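Local coordinates for protein UTP-glucose-1-phosphate uridylyltransferase 2 (Trypanosoma brucei, PDB 3GUE) that probably catalyses the reversible transfer of a uridylyl group from UTP to glucose 1-phosphate, giving UDP-glucose and diphosphate, at residues 195-199 and 313-318. Coordinates in Å, arbitrary orientation, origin at the centre of the assembly. Numbering follows the deposited sequence.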
# COMPACT_ATOMS: atom_id res chain seq x y z
N TYR A 195 13.09 5.50 2.96
CA TYR A 195 13.96 6.66 3.03
C TYR A 195 15.37 6.25 3.50
O TYR A 195 16.37 6.55 2.83
CB TYR A 195 13.36 7.77 3.90
CG TYR A 195 11.95 8.21 3.50
CD1 TYR A 195 11.70 8.86 2.27
CD2 TYR A 195 10.86 7.97 4.34
CE1 TYR A 195 10.39 9.25 1.90
CE2 TYR A 195 9.57 8.37 3.99
CZ TYR A 195 9.34 9.01 2.77
OH TYR A 195 8.04 9.41 2.44
N THR A 196 15.43 5.52 4.61
CA THR A 196 16.69 4.94 5.13
C THR A 196 17.35 3.94 4.18
O THR A 196 18.57 3.95 4.00
CB THR A 196 16.51 4.34 6.54
OG1 THR A 196 17.79 3.93 7.08
CG2 THR A 196 15.57 3.16 6.54
N VAL A 197 16.55 3.13 3.51
CA VAL A 197 17.07 2.20 2.50
C VAL A 197 17.72 2.94 1.33
O VAL A 197 18.85 2.59 0.92
CB VAL A 197 15.97 1.24 2.02
CG1 VAL A 197 16.45 0.46 0.79
CG2 VAL A 197 15.55 0.30 3.17
N LEU A 198 17.02 3.94 0.79
CA LEU A 198 17.57 4.81 -0.26
C LEU A 198 18.89 5.46 0.18
O LEU A 198 19.85 5.53 -0.60
CB LEU A 198 16.54 5.88 -0.69
CG LEU A 198 15.49 5.50 -1.74
CD1 LEU A 198 14.51 6.69 -2.00
CD2 LEU A 198 16.13 4.99 -3.03
N TYR A 199 18.92 5.96 1.41
CA TYR A 199 20.08 6.68 1.97
C TYR A 199 21.24 5.73 2.24
O TYR A 199 22.34 5.94 1.74
CB TYR A 199 19.70 7.38 3.29
CG TYR A 199 20.78 8.30 3.86
CD1 TYR A 199 21.25 9.40 3.12
CD2 TYR A 199 21.31 8.09 5.14
CE1 TYR A 199 22.21 10.24 3.64
CE2 TYR A 199 22.28 8.93 5.66
CZ TYR A 199 22.72 10.00 4.91
OH TYR A 199 23.68 10.83 5.41
N LEU A 313 15.42 15.23 0.52
CA LEU A 313 15.64 14.01 1.32
C LEU A 313 17.09 13.87 1.75
O LEU A 313 17.37 13.57 2.91
CB LEU A 313 15.18 12.75 0.60
CG LEU A 313 15.39 11.46 1.37
CD1 LEU A 313 14.38 11.31 2.53
CD2 LEU A 313 15.41 10.21 0.45
N LYS A 314 18.01 14.10 0.82
CA LYS A 314 19.42 13.96 1.11
C LYS A 314 19.82 14.89 2.24
O LYS A 314 20.48 14.47 3.20
CB LYS A 314 20.25 14.24 -0.15
CG LYS A 314 21.74 14.35 0.09
CD LYS A 314 22.43 13.00 0.27
CE LYS A 314 23.89 13.20 0.69
NZ LYS A 314 24.56 14.27 -0.14
N LYS A 315 19.42 16.16 2.11
CA LYS A 315 19.69 17.20 3.11
C LYS A 315 19.08 16.88 4.49
O LYS A 315 19.71 17.14 5.51
CB LYS A 315 19.19 18.57 2.61
CG LYS A 315 19.97 19.07 1.40
CD LYS A 315 19.28 20.26 0.71
CE LYS A 315 19.68 21.58 1.34
NZ LYS A 315 19.25 22.76 0.51
N MET A 316 17.88 16.31 4.50
CA MET A 316 17.26 15.90 5.77
C MET A 316 18.03 14.74 6.41
O MET A 316 18.40 14.82 7.59
CB MET A 316 15.79 15.54 5.56
CG MET A 316 14.94 15.54 6.85
SD MET A 316 13.18 15.36 6.47
CE MET A 316 13.11 16.16 4.87
N MET A 317 18.31 13.70 5.62
CA MET A 317 18.99 12.50 6.12
C MET A 317 20.36 12.84 6.71
O MET A 317 20.70 12.36 7.79
CB MET A 317 19.10 11.41 5.04
CG MET A 317 17.78 10.85 4.50
SD MET A 317 16.67 10.09 5.68
CE MET A 317 17.52 8.54 5.98
N ASP A 318 21.13 13.67 6.00
CA ASP A 318 22.42 14.16 6.48
C ASP A 318 22.25 14.90 7.80
O ASP A 318 22.95 14.61 8.77
CB ASP A 318 23.08 15.11 5.46
CG ASP A 318 23.82 14.38 4.35
OD1 ASP A 318 24.19 13.19 4.54
OD2 ASP A 318 24.08 15.02 3.30
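L313 opens the contact from helix 310-319: its CD1 packs on Y195 CD1 at 3.6 Å, and its CD2 lies 4.4 Å from L198 CD1. The phenol of Y195 is hydrogen-bonded elsewhere, to the carbonyl of M352. One residue on, the aliphatic part of K314 skirts the rim of the Y199 ring (CD to CE1, 4.4 Å), while its NZ pairs with D318 OD2 at 3.6 Å. The two short helical segments cross almost perpendicularly (-92°), their axes 10.8 Å apart. Helix 310-319 directly follows strand 300-309 of the central mixed sheet of this GT-A-type nucleotidyltransferase; helix 194-201 begins shortly after G190 and H191, which bind UDP-glucose. One turn beyond L313, M317 fills the gap between the helices: CB sits over the Y199 ring face, 3.5 Å from the centroid (CH-pi), SD makes an oblique Met-aromatic contact, and CE reaches T196 CA at 3.8 Å. Finally, D318 OD1 accepts a 2.6 Å hydrogen bond from Y199 OH.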